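Local structure of NAD-dependent epimerase/dehydratase (Bacteroides thetaiotaomicron, 3DHN) at residues Val31-Arg36 against Glu46-Lys51; Arg106-Gly111 against Asp203-Pro208. The protein probably works as an NAD(P)-dependent oxidoreductase or epimerase built on a Rossmann fold, although its substrate and exact reaction are not established. One frame throughout, in Å; residues are numbered along the deposited sequence.

Contact 1 of 2, residues Val31-Arg36 against Glu46-Lys51; sequences VTAVVR and EHLKVK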
loop_
_atom_site.group_PDB
_atom_site.type_symbol
_atom_site.label_atom_id
_atom_site.label_comp_id
_atom_site.label_asym_id
_atom_site.label_seq_id
_atom_site.Cartn_x
_atom_site.Cartn_y
_atom_site.Cartn_z
ATOM N N VAL A 31 -15.042 -1.178 -7.750
ATOM C CA VAL A 31 -14.254 -0.297 -6.906
ATOM C C VAL A 31 -14.818 1.065 -6.551
ATOM O O VAL A 31 -15.408 1.747 -7.391
ATOM C CB VAL A 31 -12.854 -0.059 -7.558
ATOM C CG1 VAL A 31 -11.919 0.651 -6.586
ATOM C CG2 VAL A 31 -12.258 -1.374 -8.027
ATOM N N THR A 32 -14.629 1.454 -5.294
ATOM C CA THR A 32 -15.030 2.769 -4.828
ATOM C C THR A 32 -13.712 3.484 -4.538
ATOM O O THR A 32 -13.034 3.196 -3.543
ATOM C CB THR A 32 -15.871 2.718 -3.543
ATOM O OG1 THR A 32 -17.106 2.041 -3.807
ATOM C CG2 THR A 32 -16.178 4.127 -3.058
ATOM N N ALA A 33 -13.334 4.397 -5.427
ATOM C CA ALA A 33 -12.095 5.145 -5.274
ATOM C C ALA A 33 -12.341 6.418 -4.488
ATOM O O ALA A 33 -13.256 7.176 -4.797
ATOM C CB ALA A 33 -11.513 5.479 -6.645
ATOM N N VAL A 34 -11.519 6.649 -3.471
ATOM C CA VAL A 34 -11.648 7.841 -2.645
ATOM C C VAL A 34 -10.431 8.726 -2.877
ATOM O O VAL A 34 -9.293 8.307 -2.640
ATOM C CB VAL A 34 -11.736 7.480 -1.150
ATOM C CG1 VAL A 34 -12.153 8.696 -0.349
ATOM C CG2 VAL A 34 -12.722 6.338 -0.946
ATOM N N VAL A 35 -10.673 9.952 -3.337
ATOM C CA VAL A 35 -9.588 10.887 -3.632
ATOM C C VAL A 35 -9.933 12.313 -3.218
ATOM O O VAL A 35 -11.090 12.618 -2.941
ATOM C CB VAL A 35 -9.288 10.893 -5.140
ATOM C CG1 VAL A 35 -8.810 9.519 -5.586
ATOM C CG2 VAL A 35 -10.554 11.294 -5.917
ATOM N N ARG A 36 -8.928 13.182 -3.175
ATOM C CA ARG A 36 -9.159 14.580 -2.817
ATOM C C ARG A 36 -9.657 15.388 -4.007
ATOM O O ARG A 36 -10.399 16.352 -3.832
ATOM C CB ARG A 36 -7.882 15.244 -2.291
ATOM C CG ARG A 36 -7.679 15.142 -0.782
ATOM C CD ARG A 36 -6.472 15.967 -0.333
ATOM N NE ARG A 36 -6.110 15.702 1.058
ATOM C CZ ARG A 36 -5.105 16.293 1.697
ATOM N NH1 ARG A 36 -4.354 17.189 1.072
ATOM N NH2 ARG A 36 -4.842 15.978 2.959
ATOM N N GLU A 46 -18.676 1.178 -15.417
ATOM C CA GLU A 46 -19.827 1.003 -14.536
ATOM C C GLU A 46 -19.511 0.359 -13.187
ATOM O O GLU A 46 -20.340 0.365 -12.282
ATOM C CB GLU A 46 -20.921 0.197 -15.240
ATOM C CG GLU A 46 -20.585 -1.264 -15.467
ATOM C CD GLU A 46 -21.826 -2.112 -15.682
ATOM O OE1 GLU A 46 -22.945 -1.550 -15.674
ATOM O OE2 GLU A 46 -21.683 -3.341 -15.855
ATOM N N HIS A 47 -18.314 -0.200 -13.051
ATOM C CA HIS A 47 -17.897 -0.829 -11.803
ATOM C C HIS A 47 -17.077 0.148 -10.968
ATOM O O HIS A 47 -16.343 -0.261 -10.071
ATOM C CB HIS A 47 -17.044 -2.066 -12.090
ATOM C CG HIS A 47 -17.814 -3.222 -12.643
ATOM N ND1 HIS A 47 -18.624 -3.120 -13.755
ATOM C CD2 HIS A 47 -17.882 -4.516 -12.248
ATOM C CE1 HIS A 47 -19.154 -4.299 -14.022
ATOM N NE2 HIS A 47 -18.719 -5.165 -13.122
ATOM N N LEU A 48 -17.207 1.441 -11.258
ATOM C CA LEU A 48 -16.442 2.453 -10.534
ATOM C C LEU A 48 -17.244 3.609 -9.943
ATOM O O LEU A 48 -18.084 4.213 -10.615
ATOM C CB LEU A 48 -15.352 3.034 -11.447
ATOM C CG LEU A 48 -14.489 4.180 -10.892
ATOM C CD1 LEU A 48 -13.622 3.675 -9.740
ATOM C CD2 LEU A 48 -13.613 4.747 -12.001
ATOM N N LYS A 49 -16.962 3.913 -8.678
ATOM C CA LYS A 49 -17.584 5.028 -7.973
ATOM C C LYS A 49 -16.468 5.891 -7.400
ATOM O O LYS A 49 -15.546 5.381 -6.758
ATOM C CB LYS A 49 -18.463 4.553 -6.816
ATOM C CG LYS A 49 -19.704 3.793 -7.213
ATOM C CD LYS A 49 -20.475 3.405 -5.962
ATOM C CE LYS A 49 -21.410 2.239 -6.212
ATOM N NZ LYS A 49 -21.783 1.578 -4.928
ATOM N N VAL A 50 -16.554 7.196 -7.626
ATOM C CA VAL A 50 -15.549 8.128 -7.132
ATOM C C VAL A 50 -16.135 8.956 -5.996
ATOM O O VAL A 50 -17.196 9.556 -6.144
ATOM C CB VAL A 50 -15.071 9.077 -8.254
ATOM C CG1 VAL A 50 -13.932 9.962 -7.742
ATOM C CG2 VAL A 50 -14.622 8.264 -9.462
ATOM N N LYS A 51 -15.443 8.993 -4.864
ATOM C CA LYS A 51 -15.937 9.743 -3.715
ATOM C C LYS A 51 -14.858 10.527 -2.987
ATOM O O LYS A 51 -13.678 10.174 -3.039
ATOM C CB LYS A 51 -16.602 8.795 -2.708
ATOM C CG LYS A 51 -17.880 8.108 -3.183
ATOM C CD LYS A 51 -18.497 7.287 -2.045
ATOM C CE LYS A 51 -19.852 6.693 -2.417
ATOM N NZ LYS A 51 -19.749 5.575 -3.399
#
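With CG anti to the backbone N (chi1 176°), the side chain of L48 leans across to V31 and A33, its CD1 lying 3.5 Å from V31 O and 4.2 Å from A33 CB. Farther along, V35 places CG2 in the crowded position between its backbone N and carbonyl carbon, where it meets V50 CG1 at 4.1 Å. K51 runs extended as far as CE and then bends (chi4 72°), so its chain crosses T32 obliquely and NZ comes to 3.9 Å from T32 CG2. Strands 31-34 and 48-51 pair in parallel, V31 beside L48 and V34 beside K51. Five N-H...O=C bonds alternate between them, the first from V31 N to H47 O (2.8 Å), the last from V35 N to K51 O (3.0 Å), each nearly along its C=O axis. Strand 6-10 bonds T32 from the other side, and helix 14-25 covers V31, A33 and L48 through L21, A24 and L25. In this outer pair of the Rossmann sheet, backbone bonds supply the polar adhesion; the face of V31, A33, L48 and V50 is apolar, while on the face of T32 and V34 the aliphatic chain of K51 lies across T32, with V64 of helix 58-65 beside it, and the end of K49 leads away.

Contact 2 of 2, residues Arg106-Gly111 against Asp203-Pro208; sequences RFLMVG and DELEHP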
loop_
_atom_site.group_PDB
_atom_site.type_symbol
_atom_site.label_atom_id
_atom_site.label_comp_id
_atom_site.label_asym_id
_atom_site.label_seq_id
_atom_site.Cartn_x
_atom_site.Cartn_y
_atom_site.Cartn_z
ATOM N N ARG A 106 -10.702 -7.483 6.134
ATOM C CA ARG A 106 -9.456 -7.507 5.368
ATOM C C ARG A 106 -8.995 -6.103 4.967
ATOM O O ARG A 106 -9.721 -5.366 4.298
ATOM C CB ARG A 106 -9.661 -8.357 4.115
ATOM C CG ARG A 106 -8.443 -8.513 3.233
ATOM C CD ARG A 106 -7.621 -9.746 3.589
ATOM N NE ARG A 106 -6.730 -10.094 2.485
ATOM C CZ ARG A 106 -5.567 -10.723 2.618
ATOM N NH1 ARG A 106 -5.131 -11.094 3.818
ATOM N NH2 ARG A 106 -4.824 -10.955 1.543
ATOM N N PHE A 107 -7.776 -5.748 5.364
ATOM C CA PHE A 107 -7.214 -4.429 5.074
ATOM C C PHE A 107 -5.796 -4.562 4.525
ATOM O O PHE A 107 -4.941 -5.175 5.164
ATOM C CB PHE A 107 -7.208 -3.601 6.371
ATOM C CG PHE A 107 -6.521 -2.262 6.261
ATOM C CD1 PHE A 107 -7.027 -1.263 5.437
ATOM C CD2 PHE A 107 -5.394 -1.981 7.033
ATOM C CE1 PHE A 107 -6.425 -0.008 5.384
ATOM C CE2 PHE A 107 -4.784 -0.728 6.985
ATOM C CZ PHE A 107 -5.300 0.258 6.165
ATOM N N LEU A 108 -5.557 -4.010 3.335
ATOM C CA LEU A 108 -4.227 -4.052 2.714
ATOM C C LEU A 108 -3.689 -2.627 2.618
ATOM O O LEU A 108 -4.392 -1.713 2.181
ATOM C CB LEU A 108 -4.293 -4.680 1.321
ATOM C CG LEU A 108 -4.816 -6.121 1.247
ATOM C CD1 LEU A 108 -6.317 -6.105 0.943
ATOM C CD2 LEU A 108 -4.076 -6.878 0.161
HETATM N N MSE A 109 -2.441 -2.435 3.022
HETATM C CA MSE A 109 -1.848 -1.104 3.021
HETATM C C MSE A 109 -0.554 -0.989 2.223
HETATM O O MSE A 109 0.296 -1.874 2.260
HETATM C CB MSE A 109 -1.585 -0.683 4.472
HETATM C CG MSE A 109 -1.109 0.755 4.676
HETATM SE SE MSE A 109 -0.759 1.167 6.561
HETATM C CE MSE A 109 0.103 2.890 6.357
ATOM N N VAL A 110 -0.409 0.101 1.481
ATOM C CA VAL A 110 0.822 0.331 0.735
ATOM C C VAL A 110 1.853 0.752 1.787
ATOM O O VAL A 110 1.671 1.756 2.473
ATOM C CB VAL A 110 0.654 1.470 -0.291
ATOM C CG1 VAL A 110 1.996 1.785 -0.957
ATOM C CG2 VAL A 110 -0.393 1.077 -1.328
ATOM N N GLY A 111 2.916 -0.030 1.935
ATOM C CA GLY A 111 3.935 0.294 2.913
ATOM C C GLY A 111 5.132 1.010 2.311
ATOM O O GLY A 111 5.029 1.612 1.248
ATOM N N ASP A 203 -3.105 -9.373 -6.692
ATOM C CA ASP A 203 -2.969 -10.833 -6.609
ATOM C C ASP A 203 -3.223 -11.265 -5.152
ATOM O O ASP A 203 -3.879 -12.283 -4.902
ATOM C CB ASP A 203 -1.557 -11.276 -6.999
ATOM C CG ASP A 203 -1.374 -11.416 -8.496
ATOM O OD1 ASP A 203 -2.334 -11.138 -9.252
ATOM O OD2 ASP A 203 -0.266 -11.808 -8.911
ATOM N N GLU A 204 -2.686 -10.492 -4.201
ATOM C CA GLU A 204 -2.850 -10.783 -2.772
ATOM C C GLU A 204 -4.307 -10.586 -2.363
ATOM O O GLU A 204 -4.832 -11.293 -1.506
ATOM C CB GLU A 204 -1.928 -9.877 -1.940
ATOM C CG GLU A 204 -2.013 -10.067 -0.423
ATOM C CD GLU A 204 -1.794 -11.508 0.030
ATOM O OE1 GLU A 204 -1.010 -12.234 -0.612
ATOM O OE2 GLU A 204 -2.396 -11.913 1.047
ATOM N N LEU A 205 -4.957 -9.618 -2.992
ATOM C CA LEU A 205 -6.359 -9.329 -2.731
ATOM C C LEU A 205 -7.245 -10.460 -3.262
ATOM O O LEU A 205 -8.139 -10.948 -2.568
ATOM C CB LEU A 205 -6.748 -8.025 -3.420
ATOM C CG LEU A 205 -8.244 -7.692 -3.461
ATOM C CD1 LEU A 205 -8.696 -7.168 -2.106
ATOM C CD2 LEU A 205 -8.497 -6.663 -4.545
ATOM N N GLU A 206 -6.987 -10.877 -4.497
ATOM C CA GLU A 206 -7.768 -11.926 -5.139
ATOM C C GLU A 206 -7.508 -13.336 -4.586
ATOM O O GLU A 206 -8.444 -14.112 -4.405
ATOM C CB GLU A 206 -7.514 -11.893 -6.649
ATOM C CG GLU A 206 -8.382 -12.834 -7.469
ATOM C CD GLU A 206 -8.134 -12.688 -8.964
ATOM O OE1 GLU A 206 -8.637 -11.716 -9.571
ATOM O OE2 GLU A 206 -7.424 -13.542 -9.532
ATOM N N HIS A 207 -6.244 -13.666 -4.335
ATOM C CA HIS A 207 -5.875 -14.976 -3.791
ATOM C C HIS A 207 -4.953 -14.797 -2.587
ATOM O O HIS A 207 -3.732 -14.869 -2.705
ATOM C CB HIS A 207 -5.161 -15.820 -4.847
ATOM C CG HIS A 207 -6.024 -16.187 -6.013
ATOM N ND1 HIS A 207 -7.258 -16.784 -5.865
ATOM C CD2 HIS A 207 -5.827 -16.052 -7.345
ATOM C CE1 HIS A 207 -7.785 -17.000 -7.057
ATOM N NE2 HIS A 207 -6.937 -16.565 -7.972
ATOM N N PRO A 208 -5.535 -14.563 -1.407
ATOM C CA PRO A 208 -4.787 -14.359 -0.161
ATOM C C PRO A 208 -3.730 -15.405 0.198
ATOM O O PRO A 208 -4.016 -16.602 0.268
ATOM C CB PRO A 208 -5.890 -14.281 0.890
ATOM C CG PRO A 208 -7.026 -13.674 0.134
ATOM C CD PRO A 208 -6.984 -14.420 -1.175
HETATM O O HOH W 1 -8.413 -9.864 0.046
#
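R106 reaches from strand 106-110 to the last turn of helix 194-206, its chain anti at chi1 and bent at chi2 (92°). NH2 makes both direct bonds to the helix end: a salt bridge to E204 OE2 at 2.7 Å, close to the guanidinium plane but from above the carboxylate, whose plane is turned 47° away, and a less straight bond to E204 O at 3.1 Å, from above the carbonyl plane. A water bridges inside, accepting from R106 NE and donating to L205 O. Beside this tight polar cluster, L108 CD2 packs on E204 CG at 3.8 Å and L108 CD1 meets L205 CD1 at 4.0 Å, the two leucines crossing at about a right angle. The loose side is exposed P208, whose CB lies over one guanidinium face, 3.6 Å from R106 NH2. NH1 makes a salt bridge to D156 and a hydrogen bond to H210 O. A leucine in place of R106 removes the charge between E204 and D156 and the bond to E204 O, and would probably loosen the helix end from the strand. Strand 106-110 lies between strands 70-73 and 156-161, with helix 87-101 packed on F107 and M109 and helix 194-206 on L108.

How the contacts relate
Both contacts reach one mixed, largely parallel sheet, their centres 18 Å apart and their nearest atoms about 7 Å apart without touching. Contact 1 lies at the margin, partly buried, joining outermost strand 48-51 to its neighbour; contact 2 is buried nearer the middle of the chain and joins a central strand to a helix on one face. The chemistry follows the place. At the margin, main-chain bonding is repetitive and largely indifferent to side-chain identity, and lysines occupy the more exposed strand. In the interior, a specific arginine-glutamate pair and leucine packing do the joining. Contact 1 links strands close in sequence, whereas contact 2 brings together segments 92 residues apart.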